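Local coordinates for trehalose synthase regulatory protein (Candida albicans, PDB 5HUS) that probably acts as a regulatory subunit of the trehalose synthase complex, through a C-terminal domain related to the trehalose-phosphatases of the HAD clan, at residues Y72-D83 / L94-I105; I51-L59 / M85-G93. One frame throughout, in Å; residues are numbered along the deposited sequence.

Interaction 1 of 2, residues Y72-D83 / L94-I105; sequences YLLSYLQRSDLD and LIAENGNFVKLI
R79 lays its guanidinium flat over one face of the F101 ring. The two planes are 2° apart, and CZ of R79 stands 3.7 Å from the centroid of the F101 ring, a stacked cation-pi pair. The bend at chi3 (-69°) turns the guanidinium onto the ring, and CD adds a CH-pi contact on the same face. NH2 of R79 also makes a salt bridge to D146. A water accepts from N and NE of R79 and lies within hydrogen-bonding distance of OE2 of E97. That carboxylate is further held by D146 N, A147 N and T148 OG1, so several donors fix its rotation.

Y72 reaches across strand 93-96 to the chain just after strand 101-103. Y72 OH accepts a nearly straight bond from I105 N at 3.2 Å and is also bonded to H212 NE2. CD1 of I105 packs on Y72 CE1.

Strands 69-74 and 93-96 run parallel as neighbours in the central sheet of the HAD-like core. Helix 79-86 joins them in a beta-alpha-beta crossover. I95 N bonds to L73 O, and S75 N to I95 O. N98 N bonds to S75 O, and E97 N to L77 O. N100 and F101 opposite A96 form a classic beta bulge.

On one side of the sheet, CD1 of L74 meets CG2 of I95 at 3.5 Å. On the other, CD1 of L82 reaches CB of A96 at 3.6 Å. N98 puts its amide beside the Y76 ring, planes 29° apart, with ND2 over the face near the rim; its OD1 is bonded to Q196. NZ of K103 makes a salt bridge to OD1 of D83, 2.9 Å, from above the carboxylate plane, while OD2 of D83 is bonded to W110.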
# COMPACT_ATOMS: atom_id res chain seq x y z
N TYR A 72 3.45 9.74 2.87
CA TYR A 72 3.99 8.38 2.83
C TYR A 72 3.67 7.69 1.52
O TYR A 72 2.55 7.77 1.02
CB TYR A 72 3.45 7.53 3.98
CG TYR A 72 4.12 7.83 5.29
CD1 TYR A 72 3.84 9.01 5.98
CD2 TYR A 72 5.04 6.95 5.84
CE1 TYR A 72 4.47 9.30 7.17
CE2 TYR A 72 5.68 7.23 7.03
CZ TYR A 72 5.40 8.41 7.69
OH TYR A 72 6.02 8.68 8.88
N LEU A 73 4.67 7.01 0.96
CA LEU A 73 4.47 6.14 -0.19
C LEU A 73 4.16 4.72 0.27
O LEU A 73 4.88 4.16 1.10
CB LEU A 73 5.73 6.13 -1.06
CG LEU A 73 5.71 5.08 -2.18
CD1 LEU A 73 4.81 5.53 -3.32
CD2 LEU A 73 7.14 4.80 -2.67
N LEU A 74 3.09 4.14 -0.27
CA LEU A 74 2.75 2.74 -0.02
C LEU A 74 3.08 1.98 -1.29
O LEU A 74 2.52 2.26 -2.36
CB LEU A 74 1.28 2.57 0.36
CG LEU A 74 0.76 1.14 0.51
CD1 LEU A 74 1.50 0.37 1.60
CD2 LEU A 74 -0.74 1.13 0.77
N SER A 75 4.00 1.03 -1.18
CA SER A 75 4.58 0.35 -2.34
C SER A 75 4.70 -1.14 -2.09
O SER A 75 4.92 -1.56 -0.95
CB SER A 75 5.96 0.94 -2.65
OG SER A 75 6.64 0.19 -3.65
N TYR A 76 4.56 -1.92 -3.15
CA TYR A 76 4.80 -3.37 -3.07
C TYR A 76 6.28 -3.72 -3.04
O TYR A 76 6.64 -4.86 -2.74
CB TYR A 76 4.15 -4.10 -4.25
CG TYR A 76 2.66 -4.29 -4.13
CD1 TYR A 76 2.13 -5.24 -3.27
CD2 TYR A 76 1.79 -3.52 -4.88
CE1 TYR A 76 0.77 -5.42 -3.16
CE2 TYR A 76 0.42 -3.69 -4.78
CZ TYR A 76 -0.08 -4.64 -3.92
OH TYR A 76 -1.44 -4.81 -3.82
N LEU A 77 7.13 -2.75 -3.36
CA LEU A 77 8.56 -3.02 -3.51
C LEU A 77 9.25 -3.34 -2.19
O LEU A 77 8.81 -2.92 -1.12
CB LEU A 77 9.25 -1.83 -4.18
CG LEU A 77 8.76 -1.47 -5.58
CD1 LEU A 77 9.49 -0.24 -6.09
CD2 LEU A 77 8.94 -2.64 -6.55
N GLN A 78 10.34 -4.10 -2.27
CA GLN A 78 11.08 -4.48 -1.08
C GLN A 78 11.90 -3.31 -0.55
O GLN A 78 12.18 -2.34 -1.28
CB GLN A 78 11.97 -5.69 -1.36
CG GLN A 78 13.16 -5.41 -2.27
CD GLN A 78 13.91 -6.69 -2.62
OE1 GLN A 78 14.49 -7.34 -1.75
NE2 GLN A 78 13.89 -7.06 -3.89
N ARG A 79 12.27 -3.41 0.72
CA ARG A 79 13.00 -2.35 1.41
C ARG A 79 14.22 -1.90 0.63
O ARG A 79 14.43 -0.70 0.43
CB ARG A 79 13.41 -2.82 2.80
CG ARG A 79 12.25 -2.88 3.79
CD ARG A 79 12.68 -3.58 5.06
NE ARG A 79 12.93 -4.99 4.82
CZ ARG A 79 13.46 -5.82 5.71
NH1 ARG A 79 13.79 -5.38 6.92
NH2 ARG A 79 13.64 -7.10 5.40
N SER A 80 15.03 -2.86 0.19
CA SER A 80 16.29 -2.54 -0.46
C SER A 80 16.10 -1.74 -1.75
O SER A 80 16.88 -0.82 -2.03
CB SER A 80 17.10 -3.82 -0.72
OG SER A 80 16.38 -4.73 -1.54
N ASP A 81 15.06 -2.05 -2.52
CA ASP A 81 14.77 -1.27 -3.73
C ASP A 81 14.31 0.15 -3.40
O ASP A 81 14.70 1.10 -4.06
CB ASP A 81 13.72 -1.97 -4.60
CG ASP A 81 14.28 -3.16 -5.35
OD1 ASP A 81 15.51 -3.36 -5.31
OD2 ASP A 81 13.50 -3.89 -5.99
N LEU A 82 13.47 0.28 -2.37
CA LEU A 82 12.99 1.60 -1.98
C LEU A 82 14.10 2.46 -1.39
O LEU A 82 14.13 3.67 -1.61
CB LEU A 82 11.83 1.46 -0.97
CG LEU A 82 10.55 0.98 -1.65
CD1 LEU A 82 9.49 0.56 -0.63
CD2 LEU A 82 10.00 2.04 -2.60
N ASP A 83 15.00 1.85 -0.62
CA ASP A 83 16.12 2.59 -0.05
C ASP A 83 17.03 3.13 -1.15
O ASP A 83 17.54 4.24 -1.05
CB ASP A 83 16.93 1.70 0.91
CG ASP A 83 16.30 1.59 2.29
OD1 ASP A 83 15.44 2.42 2.65
OD2 ASP A 83 16.71 0.68 3.04
N LEU A 94 8.16 5.90 3.91
CA LEU A 94 8.09 4.71 3.08
C LEU A 94 7.38 3.56 3.77
O LEU A 94 7.62 3.27 4.94
CB LEU A 94 9.49 4.26 2.66
CG LEU A 94 10.34 5.31 1.92
CD1 LEU A 94 11.79 4.86 1.81
CD2 LEU A 94 9.76 5.62 0.55
N ILE A 95 6.49 2.90 3.02
CA ILE A 95 5.88 1.67 3.48
C ILE A 95 6.17 0.61 2.42
O ILE A 95 5.73 0.74 1.28
CB ILE A 95 4.36 1.83 3.71
CG1 ILE A 95 4.08 2.98 4.67
CG2 ILE A 95 3.79 0.55 4.30
CD1 ILE A 95 2.61 3.39 4.71
N ALA A 96 6.94 -0.42 2.79
CA ALA A 96 7.43 -1.41 1.84
C ALA A 96 6.65 -2.72 1.91
O ALA A 96 6.08 -3.05 2.95
CB ALA A 96 8.91 -1.69 2.08
N GLU A 97 6.66 -3.45 0.80
CA GLU A 97 5.94 -4.72 0.66
C GLU A 97 4.52 -4.61 1.20
O GLU A 97 4.05 -5.46 1.97
CB GLU A 97 6.70 -5.86 1.34
CG GLU A 97 8.08 -6.09 0.72
CD GLU A 97 8.67 -7.46 1.04
OE1 GLU A 97 7.91 -8.46 1.06
OE2 GLU A 97 9.89 -7.52 1.25
N ASN A 98 3.86 -3.54 0.78
CA ASN A 98 2.45 -3.30 1.04
C ASN A 98 2.11 -3.19 2.52
O ASN A 98 0.96 -3.36 2.90
CB ASN A 98 1.60 -4.39 0.39
CG ASN A 98 0.17 -3.97 0.17
OD1 ASN A 98 -0.76 -4.77 0.32
ND2 ASN A 98 -0.03 -2.70 -0.15
N GLY A 99 3.10 -2.90 3.35
CA GLY A 99 2.81 -2.70 4.76
C GLY A 99 3.67 -3.49 5.73
O GLY A 99 3.68 -3.19 6.93
N ASN A 100 4.40 -4.48 5.23
CA ASN A 100 5.21 -5.33 6.11
C ASN A 100 6.35 -4.56 6.80
O ASN A 100 6.80 -4.95 7.87
CB ASN A 100 5.78 -6.51 5.34
CG ASN A 100 4.73 -7.55 5.04
OD1 ASN A 100 4.37 -8.36 5.91
ND2 ASN A 100 4.22 -7.54 3.81
N PHE A 101 6.79 -3.48 6.17
CA PHE A 101 7.89 -2.68 6.70
C PHE A 101 7.61 -1.19 6.55
O PHE A 101 7.09 -0.77 5.53
CB PHE A 101 9.21 -3.02 6.00
CG PHE A 101 9.50 -4.50 5.96
CD1 PHE A 101 10.04 -5.14 7.07
CD2 PHE A 101 9.22 -5.24 4.83
CE1 PHE A 101 10.30 -6.50 7.04
CE2 PHE A 101 9.47 -6.61 4.79
CZ PHE A 101 10.02 -7.24 5.90
N VAL A 102 7.96 -0.41 7.57
CA VAL A 102 7.68 1.02 7.58
C VAL A 102 8.94 1.80 7.94
O VAL A 102 9.59 1.50 8.94
CB VAL A 102 6.57 1.39 8.60
CG1 VAL A 102 6.42 2.92 8.69
CG2 VAL A 102 5.25 0.73 8.22
N LYS A 103 9.27 2.79 7.12
CA LYS A 103 10.32 3.73 7.48
C LYS A 103 9.69 5.11 7.68
O LYS A 103 9.35 5.80 6.71
CB LYS A 103 11.44 3.75 6.43
CG LYS A 103 12.54 4.76 6.73
CD LYS A 103 13.74 4.59 5.78
CE LYS A 103 14.53 3.34 6.13
NZ LYS A 103 15.82 3.23 5.37
N LEU A 104 9.50 5.47 8.94
CA LEU A 104 8.93 6.76 9.31
C LEU A 104 9.80 7.89 8.80
O LEU A 104 11.01 7.73 8.64
CB LEU A 104 8.77 6.85 10.83
CG LEU A 104 7.92 5.76 11.48
CD1 LEU A 104 8.08 5.80 13.00
CD2 LEU A 104 6.46 5.91 11.10
N ILE A 105 9.19 9.04 8.55
CA ILE A 105 9.92 10.19 8.04
C ILE A 105 11.04 10.57 9.00
O ILE A 105 10.82 10.72 10.21
CB ILE A 105 8.97 11.39 7.82
CG1 ILE A 105 7.98 11.07 6.70
CG2 ILE A 105 9.74 12.63 7.48
CD1 ILE A 105 6.77 12.01 6.67
O HOH W 1 11.77 -5.86 2.16

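Interaction 2 of 2, residues I51-L59 / M85-G93; sequences IDPSGLVRL and MFKRYPQIG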
# COMPACT_ATOMS: atom_id res chain seq x y z
N ILE A 51 5.43 6.56 -12.01
CA ILE A 51 6.31 7.72 -11.91
C ILE A 51 7.62 7.36 -11.21
O ILE A 51 7.69 6.40 -10.45
CB ILE A 51 5.61 8.90 -11.18
CG1 ILE A 51 6.32 10.22 -11.48
CG2 ILE A 51 5.51 8.63 -9.68
CD1 ILE A 51 5.44 11.44 -11.34
N ASP A 52 8.66 8.14 -11.50
CA ASP A 52 9.97 7.93 -10.90
C ASP A 52 10.09 8.70 -9.58
O ASP A 52 9.34 9.64 -9.33
CB ASP A 52 11.06 8.38 -11.88
CG ASP A 52 10.92 9.83 -12.28
OD1 ASP A 52 9.85 10.20 -12.83
OD2 ASP A 52 11.86 10.61 -12.04
N PRO A 53 11.04 8.28 -8.72
CA PRO A 53 11.21 8.91 -7.41
C PRO A 53 11.45 10.42 -7.48
O PRO A 53 10.78 11.17 -6.77
CB PRO A 53 12.45 8.20 -6.85
CG PRO A 53 12.38 6.84 -7.47
CD PRO A 53 11.88 7.07 -8.86
N SER A 54 12.37 10.86 -8.32
CA SER A 54 12.68 12.28 -8.44
C SER A 54 11.48 13.08 -8.93
O SER A 54 11.26 14.20 -8.49
CB SER A 54 13.87 12.49 -9.37
OG SER A 54 13.62 11.94 -10.65
N GLY A 55 10.71 12.50 -9.85
CA GLY A 55 9.51 13.14 -10.36
C GLY A 55 8.45 13.32 -9.28
O GLY A 55 7.82 14.36 -9.19
N LEU A 56 8.28 12.29 -8.47
CA LEU A 56 7.33 12.32 -7.35
C LEU A 56 7.67 13.43 -6.37
O LEU A 56 6.79 14.19 -5.96
CB LEU A 56 7.33 10.97 -6.63
CG LEU A 56 6.50 10.90 -5.35
CD1 LEU A 56 5.03 11.14 -5.66
CD2 LEU A 56 6.69 9.55 -4.65
N VAL A 57 8.94 13.52 -6.00
CA VAL A 57 9.39 14.51 -5.03
C VAL A 57 9.26 15.92 -5.61
O VAL A 57 8.77 16.83 -4.94
CB VAL A 57 10.85 14.27 -4.60
CG1 VAL A 57 11.29 15.33 -3.61
CG2 VAL A 57 11.01 12.88 -3.99
N ARG A 58 9.71 16.08 -6.85
CA ARG A 58 9.63 17.36 -7.54
C ARG A 58 8.19 17.85 -7.62
O ARG A 58 7.88 18.99 -7.26
CB ARG A 58 10.23 17.26 -8.94
CG ARG A 58 10.04 18.51 -9.80
CD ARG A 58 10.79 18.42 -11.13
NE ARG A 58 10.25 17.39 -12.02
CZ ARG A 58 10.80 16.20 -12.21
NH1 ARG A 58 11.92 15.87 -11.58
NH2 ARG A 58 10.23 15.33 -13.03
N LEU A 59 7.30 16.97 -8.06
CA LEU A 59 5.90 17.34 -8.26
C LEU A 59 5.16 17.58 -6.95
O LEU A 59 4.06 18.14 -6.96
CB LEU A 59 5.18 16.28 -9.08
CG LEU A 59 5.50 16.27 -10.58
CD1 LEU A 59 4.74 15.16 -11.28
CD2 LEU A 59 5.19 17.62 -11.21
N MET A 85 15.97 3.84 -4.24
CA MET A 85 15.18 4.86 -4.92
C MET A 85 15.12 6.19 -4.19
O MET A 85 15.20 7.25 -4.81
CB MET A 85 13.76 4.37 -5.15
CG MET A 85 13.61 3.36 -6.26
SD MET A 85 11.90 2.80 -6.34
CE MET A 85 11.84 2.10 -7.99
N PHE A 86 14.98 6.14 -2.86
CA PHE A 86 14.64 7.35 -2.12
C PHE A 86 15.73 7.79 -1.13
O PHE A 86 15.47 8.60 -0.25
CB PHE A 86 13.31 7.15 -1.38
CG PHE A 86 12.12 7.13 -2.30
CD1 PHE A 86 11.52 8.31 -2.70
CD2 PHE A 86 11.64 5.93 -2.80
CE1 PHE A 86 10.45 8.29 -3.57
CE2 PHE A 86 10.56 5.91 -3.66
CZ PHE A 86 9.97 7.09 -4.05
N LYS A 87 16.94 7.27 -1.32
CA LYS A 87 18.06 7.59 -0.43
C LYS A 87 18.30 9.09 -0.32
O LYS A 87 18.66 9.59 0.74
CB LYS A 87 19.35 6.89 -0.90
CG LYS A 87 19.86 7.31 -2.28
CD LYS A 87 21.19 6.63 -2.60
CE LYS A 87 21.74 7.09 -3.96
NZ LYS A 87 23.01 6.38 -4.34
N ARG A 88 18.09 9.81 -1.42
CA ARG A 88 18.32 11.25 -1.46
C ARG A 88 17.08 12.03 -1.04
O ARG A 88 17.10 13.26 -0.99
CB ARG A 88 18.76 11.68 -2.86
CG ARG A 88 20.06 11.02 -3.31
CD ARG A 88 20.68 11.74 -4.49
NE ARG A 88 22.05 12.15 -4.19
CZ ARG A 88 22.52 13.39 -4.34
NH1 ARG A 88 21.73 14.34 -4.81
NH2 ARG A 88 23.78 13.66 -4.04
N TYR A 89 16.00 11.32 -0.74
CA TYR A 89 14.73 11.98 -0.45
C TYR A 89 14.12 11.55 0.89
O TYR A 89 13.08 10.90 0.92
CB TYR A 89 13.73 11.72 -1.57
CG TYR A 89 14.26 12.05 -2.95
CD1 TYR A 89 14.58 13.36 -3.29
CD2 TYR A 89 14.44 11.06 -3.91
CE1 TYR A 89 15.06 13.68 -4.55
CE2 TYR A 89 14.92 11.37 -5.17
CZ TYR A 89 15.23 12.68 -5.48
OH TYR A 89 15.71 12.99 -6.73
N PRO A 90 14.76 11.94 2.00
CA PRO A 90 14.24 11.53 3.31
C PRO A 90 12.92 12.19 3.68
O PRO A 90 12.33 11.79 4.69
CB PRO A 90 15.36 11.95 4.27
CG PRO A 90 16.00 13.11 3.59
CD PRO A 90 15.97 12.77 2.13
N GLN A 91 12.45 13.17 2.90
CA GLN A 91 11.19 13.85 3.21
C GLN A 91 9.98 12.93 3.06
O GLN A 91 8.92 13.22 3.60
CB GLN A 91 10.95 15.07 2.30
CG GLN A 91 12.15 15.94 2.01
CD GLN A 91 12.94 15.44 0.82
OE1 GLN A 91 13.68 14.49 0.94
NE2 GLN A 91 12.76 16.08 -0.33
N ILE A 92 10.15 11.86 2.30
CA ILE A 92 9.06 10.94 1.99
C ILE A 92 9.08 9.71 2.90
O ILE A 92 10.07 8.98 2.95
CB ILE A 92 9.12 10.47 0.52
CG1 ILE A 92 9.08 11.68 -0.43
CG2 ILE A 92 8.00 9.49 0.20
CD1 ILE A 92 8.71 11.31 -1.84
N GLY A 93 8.00 9.47 3.63
CA GLY A 93 7.88 8.26 4.40
C GLY A 93 7.69 7.07 3.48
O GLY A 93 7.14 7.20 2.38
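V57 lays its CG2 methyl over one face of the Y89 ring, 3.8 Å from the ring centroid, in a CH-pi contact. CG2 of V57 sits off-centre, 3.5 Å from CG of Y89. R88 CB covers the opposite face, so the ring is held from both sides. V57 has CG2 anti to its carbonyl carbon and CG1 anti to its backbone N (chi1 179°). This points both methyls at the facing turns: CG2 of V57 also touches CD1 of I92 at 3.5 Å, while CG1 meets NE2 of Q91.

The hydroxyl end of Y89 extends past V57 to the first turn of the helix, where OH of Y89 lies 3.3 Å from CB of S54.

P53 packs on two residues at once. Its CB stands over one face of F86, toward the rim, 4.1 Å from the ring centroid. CG of P53 meets CB of M85 at 3.7 Å, the two side chains crossing at about a right angle. L56 fills in behind, its CD2 touching both CE1 of F86 and CD1 of I92.

The contact is mainly apolar, with no polar bond between the segments. The polar bonds that shape helix 53-59 lie within its own N-terminus: D52 is the N-cap. OG of S54 donates to OD2 of D52 at 2.6 Å, and G55 N does so weakly. Opposite, two type I turns, F86 to Y89 and Y89 to I92, carry Y89 and I92 to the helix.

Helix 53-59 therefore packs against the C-terminal end of helix 79-86 and the turns leading into strand 93-96. Strand 28-29 lies beside P53, M85 and F86 through I29, and helix 297-304 covers L56 through L301.

Interaction 1 is the more central and more buried contact. Interaction 2 is partly buried and lies farther from the centre of the chain. Both use helix 79-86: interaction 1 uses its first turn (79-83), interaction 2 its last residues (85-86). They meet directly where L73 N probably bonds to G93 O, and L73 CD2 packs on F86 CE2. G93 already belongs to strand 93-96, which pairs with strand 69-74 in interaction 1. Interaction 1 combines sheet hydrogen bonds, a salt bridge and a cation-pi stack. Interaction 2 joins helix 53-59 to the crossover by methyl, proline and ring packing, and its side-chain hydrogen bonds stay within 51-59.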